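PDB 3DB2: putative NADPH-dependent oxidoreductase from Desulfitobacterium hafniense DCB-2, which probably catalyses an NADPH-dependent oxidation or reduction, as a two-domain member of the GFO/IDH/MocA family with a Rossmann-fold nucleotide-binding domain. Local coordinates for the interface of chains A and B. Coordinates in Å, arbitrary orientation; residue numbers count along the deposited sequence, not the author numbering. Chains: chain A/B, putative NADPH-dependent oxidoreductase.

Contact 1: the interface of chains A and B. Residues chain A 246-248, 250-251; chain B 234, 236-238, 240.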
ATOM      1  N   TYR A 246      -9.715  -5.003   0.716  1.00 14.88           N
ATOM      2  CA  TYR A 246     -10.671  -4.459  -0.235  1.00 12.18           C
ATOM      3  C   TYR A 246     -11.568  -5.601  -0.724  1.00 12.49           C
ATOM      4  O   TYR A 246     -11.027  -6.555  -1.300  1.00 14.04           O
ATOM      5  CB  TYR A 246      -9.914  -3.821  -1.403  1.00 13.20           C
ATOM      6  CG  TYR A 246      -9.038  -2.688  -0.879  1.00 17.12           C
ATOM      7  CD1 TYR A 246      -9.596  -1.456  -0.573  1.00 20.36           C
ATOM      8  CD2 TYR A 246      -7.669  -2.842  -0.673  1.00 15.01           C
ATOM      9  CE1 TYR A 246      -8.813  -0.423  -0.094  1.00 19.07           C
ATOM     10  CE2 TYR A 246      -6.906  -1.785  -0.198  1.00 15.22           C
ATOM     11  CZ  TYR A 246      -7.460  -0.571   0.101  1.00 20.46           C
ATOM     12  OH  TYR A 246      -6.711   0.509   0.593  1.00 16.32           O
ATOM     13  N   GLY A 247     -12.858  -5.444  -0.493  1.00 15.95           N
ATOM     14  CA  GLY A 247     -13.879  -6.432  -0.800  1.00 14.28           C
ATOM     15  C   GLY A 247     -14.919  -5.844  -1.730  1.00 17.84           C
ATOM     16  O   GLY A 247     -14.972  -4.604  -1.840  1.00 14.56           O
ATOM     17  N   THR A 248     -15.680  -6.725  -2.415  1.00 15.20           N
ATOM     18  CA  THR A 248     -16.619  -6.190  -3.423  1.00 16.87           C
ATOM     19  C   THR A 248     -17.828  -5.549  -2.767  1.00 20.04           C
ATOM     20  O   THR A 248     -18.495  -4.724  -3.406  1.00 20.29           O
ATOM     21  CB  THR A 248     -17.060  -7.280  -4.425  1.00 16.33           C
ATOM     22  OG1 THR A 248     -17.534  -8.383  -3.629  1.00 19.76           O
ATOM     23  CG2 THR A 248     -15.911  -7.811  -5.278  1.00 16.47           C
ATOM     24  N   ALA A 250     -17.456  -4.512   0.771  1.00 17.73           N
ATOM     25  CA  ALA A 250     -16.994  -3.717   1.911  1.00 13.15           C
ATOM     26  C   ALA A 250     -15.464  -3.741   2.017  1.00 14.87           C
ATOM     27  O   ALA A 250     -14.890  -4.758   1.627  1.00 15.65           O
ATOM     28  CB  ALA A 250     -17.610  -4.278   3.194  1.00 18.71           C
ATOM     29  N   ASN A 251     -14.895  -2.675   2.562  1.00 16.65           N
ATOM     30  CA  ASN A 251     -13.451  -2.683   2.856  1.00 16.99           C
ATOM     31  C   ASN A 251     -13.212  -2.717   4.363  1.00 17.31           C
ATOM     32  O   ASN A 251     -13.997  -2.162   5.115  1.00 16.90           O
ATOM     33  CB  ASN A 251     -12.816  -1.442   2.279  1.00 13.78           C
ATOM     34  CG  ASN A 251     -12.944  -1.329   0.784  1.00 13.69           C
ATOM     35  OD1 ASN A 251     -12.952  -2.291   0.051  1.00 14.55           O
ATOM     36  ND2 ASN A 251     -13.055  -0.083   0.311  1.00 22.66           N
TER
ATOM     37  N   ASN B 234      -8.253   0.100  -8.163  1.00 14.66           N
ATOM     38  CA  ASN B 234      -9.139  -1.041  -8.005  1.00 13.43           C
ATOM     39  C   ASN B 234     -10.541  -0.634  -8.432  1.00 20.53           C
ATOM     40  O   ASN B 234     -10.970   0.439  -7.987  1.00 20.32           O
ATOM     41  CB  ASN B 234      -8.997  -1.431  -6.525  1.00 18.58           C
ATOM     42  CG  ASN B 234      -9.625  -2.770  -6.213  1.00 18.80           C
ATOM     43  OD1 ASN B 234     -10.729  -2.966  -6.708  1.00 21.11           O
ATOM     44  ND2 ASN B 234      -8.938  -3.607  -5.426  1.00 19.82           N
ATOM     45  N   ALA B 236     -13.175  -2.746  -8.075  1.00 17.63           N
ATOM     46  CA  ALA B 236     -13.923  -3.868  -7.515  1.00 19.06           C
ATOM     47  C   ALA B 236     -14.243  -3.716  -6.043  1.00 16.24           C
ATOM     48  O   ALA B 236     -14.436  -4.748  -5.384  1.00 16.98           O
ATOM     49  CB  ALA B 236     -13.082  -5.131  -7.753  1.00 29.27           C
ATOM     50  N   CYS B 237     -14.266  -2.467  -5.542  1.00 15.62           N
ATOM     51  CA  CYS B 237     -14.580  -2.234  -4.141  1.00 17.59           C
ATOM     52  C   CYS B 237     -15.122  -0.846  -3.852  1.00 18.18           C
ATOM     53  O   CYS B 237     -15.059   0.078  -4.650  1.00 18.48           O
ATOM     54  CB  CYS B 237     -13.309  -2.499  -3.293  1.00 19.52           C
ATOM     55  SG  CYS B 237     -11.956  -1.360  -3.728  1.00 19.90           S
ATOM     56  N   PRO B 238     -15.712  -0.633  -2.678  1.00 20.76           N
ATOM     57  CA  PRO B 238     -16.156   0.719  -2.335  1.00 18.78           C
ATOM     58  C   PRO B 238     -15.048   1.768  -2.426  1.00 22.37           C
ATOM     59  O   PRO B 238     -13.862   1.441  -2.283  1.00 20.08           O
ATOM     60  CB  PRO B 238     -16.622   0.580  -0.900  1.00 16.67           C
ATOM     61  CG  PRO B 238     -17.094  -0.843  -0.836  1.00 22.12           C
ATOM     62  CD  PRO B 238     -16.056  -1.615  -1.630  1.00 19.19           C
ATOM     63  N   VAL B 240     -12.278   4.537  -2.254  1.00 15.23           N
ATOM     64  CA  VAL B 240     -11.189   4.930  -1.370  1.00 17.77           C
ATOM     65  C   VAL B 240     -10.269   5.854  -2.196  1.00 15.90           C
ATOM     66  O   VAL B 240     -10.006   5.505  -3.352  1.00 16.12           O
ATOM     67  CB  VAL B 240     -10.283   3.809  -0.848  1.00 17.63           C
ATOM     68  CG1 VAL B 240      -9.132   4.353   0.012  1.00 22.11           C
ATOM     69  CG2 VAL B 240     -11.075   2.769  -0.081  1.00 16.18           C
TER
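A:Asn251 ND2 donates to the backbone carbonyl oxygen B:Pro238 O at 3.1 Å; the acceptor lies close to the plane of the side-chain amide, whereas the donor stands 46° above the plane of the proline carbonyl. The other end of the amide is held within chain A, where the backbone N of A:Gly247 donates to A:Asn251 OD1 at 3.2 Å, in the plane of that carbonyl, while toward the partner OD1 packs against the CB of B:Cys237. One amide is thus tied to its own neighbouring strand and to the partner at once, which limits its rotation. With CG anti to its own carbonyl carbon (chi1 -61°), the side chain of A:Asn251 runs antiparallel past the ring of B:Pro238, A:Asn251 CG lying 3.9 Å from B:Pro238 CD. B:Val240 extends the apolar rim: its CG2 comes up to the ring edge of A:Tyr246, in the ring plane and 3.9 Å from CE1, the two side chains crossing at about a right angle. B:Cys237 places SG between its backbone N and carbonyl carbon (chi1 62°), which turns the sulfur toward the tyrosine, 3.9 Å from A:Tyr246 CD1. Behind this first shell, B:Asn234 OD1 accepts from the backbone N of B:Ala236 at 2.8 Å, nearly along the C=O axis, and so helps to shape the loop that carries the cysteine and proline. The patch fits the loop after strand 228-234 of one subunit against the turn between strands 240-247 and 250-256 of the other, and probably helps to hold the two subunits together.

Contact 2: the interface of chains A and B. Residues chain A 203-205, 207, 216-219; chain B 220, 222, 228.
A:Lys205 and the side chains of B:Glu222 and B:Gln228 meet tip to tip. A:Lys205 NZ forms a salt bridge with the carboxylate oxygen B:Glu222 OE2 at 2.8 Å, approaching from above the carboxylate plane. A:Lys205 NZ also donates to the amide oxygen B:Gln228 OE1 at 2.9 Å, again from above the plane. The other end of that glutamine amide is used too: B:Gln228 NE2 donates to the backbone carbonyl A:Phe203 O at 3.0 Å, standing 76° out of the carbonyl plane. B:Gln228 thereby bridges two residues of one strand, and the selenomethionine A:Met207 lies obliquely against it through CE. Apolar packing flanks the charges. B:Glu222 lies over one face of the A:Phe203 ring, CG 3.6 Å from the centroid and toward the rim, with carboxylate and ring planes 9° apart. The aliphatic part of the glutamate thus covers the ring while OE2 reaches on to the lysine. Beside it, B:Leu220 CB packs 3.6 Å from A:Phe203 CD2. What positions the first shell is partly the bend of A:Lys205, whose chain turns at its third and fourth torsions and brings NZ back to the partner. Waters add a second shell: water 1 links B:Gln228 NE2 with A:Gln218 OE1, and water 2, 3.0 Å from B:Glu222 OE2, also bonds to the backbone N of A:Gly204. In the fold, adjoining ends of strands 197-205 and 216-223 of chain A face strands 216-223 and 228-234 of chain B, so the site joins one sheet to the other.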
ATOM      1  N   PHE A 203      10.876  -3.967  -4.495  1.00 14.93           N
ATOM      2  CA  PHE A 203      11.850  -2.884  -4.568  1.00 12.87           C
ATOM      3  C   PHE A 203      12.320  -2.604  -3.133  1.00 16.77           C
ATOM      4  O   PHE A 203      11.484  -2.448  -2.222  1.00 15.49           O
ATOM      5  CB  PHE A 203      11.320  -1.632  -5.190  1.00 16.09           C
ATOM      6  CG  PHE A 203      11.119  -1.587  -6.703  1.00 18.95           C
ATOM      7  CD1 PHE A 203      12.075  -2.052  -7.570  1.00 18.44           C
ATOM      8  CD2 PHE A 203       9.940  -1.036  -7.218  1.00 15.08           C
ATOM      9  CE1 PHE A 203      11.952  -1.985  -8.944  1.00 16.37           C
ATOM     10  CE2 PHE A 203       9.790  -0.981  -8.597  1.00 16.14           C
ATOM     11  CZ  PHE A 203      10.764  -1.460  -9.455  1.00 16.30           C
ATOM     12  N   GLY A 204      13.625  -2.524  -2.899  1.00 15.48           N
ATOM     13  CA  GLY A 204      14.019  -2.166  -1.528  1.00 13.03           C
ATOM     14  C   GLY A 204      15.502  -1.809  -1.446  1.00 14.52           C
ATOM     15  O   GLY A 204      16.287  -2.261  -2.281  1.00 14.01           O
ATOM     16  N   LYS A 205      15.836  -1.011  -0.432  1.00 13.85           N
ATOM     17  CA  LYS A 205      17.217  -0.542  -0.285  1.00 20.14           C
ATOM     18  C   LYS A 205      17.462   0.060   1.087  1.00 19.04           C
ATOM     19  O   LYS A 205      16.528   0.399   1.819  1.00 18.62           O
ATOM     20  CB  LYS A 205      17.507   0.529  -1.347  1.00 18.64           C
ATOM     21  CG  LYS A 205      16.667   1.776  -1.176  1.00 18.94           C
ATOM     22  CD  LYS A 205      16.820   2.791  -2.290  1.00 25.80           C
ATOM     23  CE  LYS A 205      16.236   2.305  -3.611  1.00 32.08           C
ATOM     24  NZ  LYS A 205      14.761   2.395  -3.740  1.00 30.14           N
HETATM   25  N   MSE A 207      17.863   3.056   3.457  1.00 17.79           N
HETATM   26  CA  MSE A 207      17.544   4.459   3.464  1.00 18.67           C
HETATM   27  C   MSE A 207      17.730   5.065   4.860  1.00 22.72           C
HETATM   28  O   MSE A 207      17.275   4.510   5.863  1.00 21.02           O
HETATM   29  CB  MSE A 207      16.102   4.769   3.029  1.00 18.33           C
HETATM   30  CG  MSE A 207      15.645   4.089   1.730  1.00 23.01           C
HETATM   31 SE   MSE A 207      14.141   5.151   1.047  0.75 22.01          SE
HETATM   32  CE  MSE A 207      13.438   3.877  -0.257  1.00 16.58           C
ATOM     33  N   VAL A 216      14.136  -0.393   3.829  1.00 13.06           N
ATOM     34  CA  VAL A 216      12.845   0.011   3.261  1.00 14.71           C
ATOM     35  C   VAL A 216      12.524  -0.908   2.089  1.00 15.08           C
ATOM     36  O   VAL A 216      13.341  -1.026   1.172  1.00 14.65           O
ATOM     37  CB  VAL A 216      12.853   1.468   2.781  1.00 12.64           C
ATOM     38  CG1 VAL A 216      11.546   1.822   2.063  1.00 16.57           C
ATOM     39  CG2 VAL A 216      13.090   2.457   3.911  1.00 14.19           C
ATOM     40  N   ASN A 217      11.401  -1.598   2.142  1.00 13.28           N
ATOM     41  CA  ASN A 217      10.918  -2.469   1.115  1.00 12.95           C
ATOM     42  C   ASN A 217       9.443  -2.102   0.776  1.00 12.26           C
ATOM     43  O   ASN A 217       8.712  -1.705   1.667  1.00 13.66           O
ATOM     44  CB  ASN A 217      10.886  -3.954   1.426  1.00 19.50           C
ATOM     45  CG  ASN A 217      12.239  -4.535   1.816  1.00 15.43           C
ATOM     46  OD1 ASN A 217      13.042  -4.843   0.959  1.00 15.58           O
ATOM     47  ND2 ASN A 217      12.370  -4.664   3.133  1.00 19.34           N
ATOM     48  N   GLN A 218       9.123  -2.287  -0.488  1.00 12.22           N
ATOM     49  CA  GLN A 218       7.733  -2.384  -0.931  1.00 12.08           C
ATOM     50  C   GLN A 218       7.663  -3.667  -1.772  1.00 12.92           C
ATOM     51  O   GLN A 218       8.376  -3.807  -2.751  1.00 13.15           O
ATOM     52  CB  GLN A 218       7.319  -1.158  -1.690  1.00 12.71           C
ATOM     53  CG  GLN A 218       7.148   0.028  -0.745  1.00 15.15           C
ATOM     54  CD  GLN A 218       6.568   1.265  -1.380  1.00 14.10           C
ATOM     55  OE1 GLN A 218       7.026   1.657  -2.459  1.00 15.67           O
ATOM     56  NE2 GLN A 218       5.572   1.902  -0.778  1.00 12.33           N
ATOM     57  N   THR A 219       6.765  -4.559  -1.374  1.00 12.93           N
ATOM     58  CA  THR A 219       6.700  -5.889  -1.954  1.00 13.98           C
ATOM     59  C   THR A 219       5.288  -6.128  -2.510  1.00 13.54           C
ATOM     60  O   THR A 219       4.354  -5.839  -1.740  1.00 13.73           O
ATOM     61  CB  THR A 219       6.987  -6.977  -0.905  1.00 12.65           C
ATOM     62  OG1 THR A 219       8.218  -6.634  -0.270  1.00 17.21           O
ATOM     63  CG2 THR A 219       7.120  -8.320  -1.593  1.00 17.53           C
TER
ATOM     64  N   LEU B 220       4.283  -0.793  -8.147  1.00 13.05           N
ATOM     65  CA  LEU B 220       5.435  -0.235  -7.443  1.00 15.39           C
ATOM     66  C   LEU B 220       6.192   0.723  -8.376  1.00 15.06           C
ATOM     67  O   LEU B 220       6.368   0.499  -9.563  1.00 14.99           O
ATOM     68  CB  LEU B 220       6.385  -1.318  -6.963  1.00 13.95           C
ATOM     69  CG  LEU B 220       5.778  -2.342  -6.012  1.00 11.82           C
ATOM     70  CD1 LEU B 220       6.890  -3.279  -5.522  1.00 20.22           C
ATOM     71  CD2 LEU B 220       5.047  -1.694  -4.854  1.00 14.07           C
ATOM     72  N   GLU B 222       9.839   3.296  -8.356  1.00 18.86           N
ATOM     73  CA  GLU B 222      11.084   3.814  -7.782  1.00 15.42           C
ATOM     74  C   GLU B 222      11.342   5.165  -8.449  1.00 16.36           C
ATOM     75  O   GLU B 222      11.238   5.221  -9.687  1.00 17.33           O
ATOM     76  CB  GLU B 222      12.297   2.946  -8.002  1.00 22.02           C
ATOM     77  CG  GLU B 222      12.302   1.660  -7.210  1.00 30.53           C
ATOM     78  CD  GLU B 222      13.720   1.108  -7.084  1.00 30.08           C
ATOM     79  OE1 GLU B 222      14.418   0.972  -8.103  1.00 24.86           O
ATOM     80  OE2 GLU B 222      14.119   0.800  -5.946  1.00 28.12           O
ATOM     81  N   GLN B 228      10.538   5.601  -2.888  1.00 15.14           N
ATOM     82  CA  GLN B 228       9.691   4.561  -3.452  1.00 12.91           C
ATOM     83  C   GLN B 228       8.209   4.842  -3.243  1.00 12.45           C
ATOM     84  O   GLN B 228       7.872   5.572  -2.310  1.00 14.43           O
ATOM     85  CB  GLN B 228       9.982   3.224  -2.790  1.00 16.26           C
ATOM     86  CG  GLN B 228      11.364   2.700  -3.079  1.00 22.41           C
ATOM     87  CD  GLN B 228      11.696   1.363  -2.467  1.00 27.92           C
ATOM     88  OE1 GLN B 228      12.824   1.162  -1.993  1.00 20.46           O
ATOM     89  NE2 GLN B 228      10.752   0.425  -2.500  1.00 20.12           N
TER
HETATM   90  O   HOH W   1       8.486   0.798  -4.544  1.00 16.40           O
HETATM   91  O   HOH W   2      15.177  -1.977  -5.504  1.00 20.50           O

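The centres of contact 1 and contact 2 lie about 25 Å apart, well separated across the same dimer interface. Strand 228-234 of chain B serves both: B:Gln228, at its start, belongs to contact 2, and B:Asn234, at its end, to contact 1. One strand therefore covers most of the distance between a charged, water-assisted patch and a smaller one in which a loop of one chain meets strand ends of the other. Because the interface is two-fold symmetric, each contact recurs with the chains exchanged. Fixing the sheets at separated points would restrain their relative tilt, consistent with a dimer, although the structure alone does not prove the state in solution.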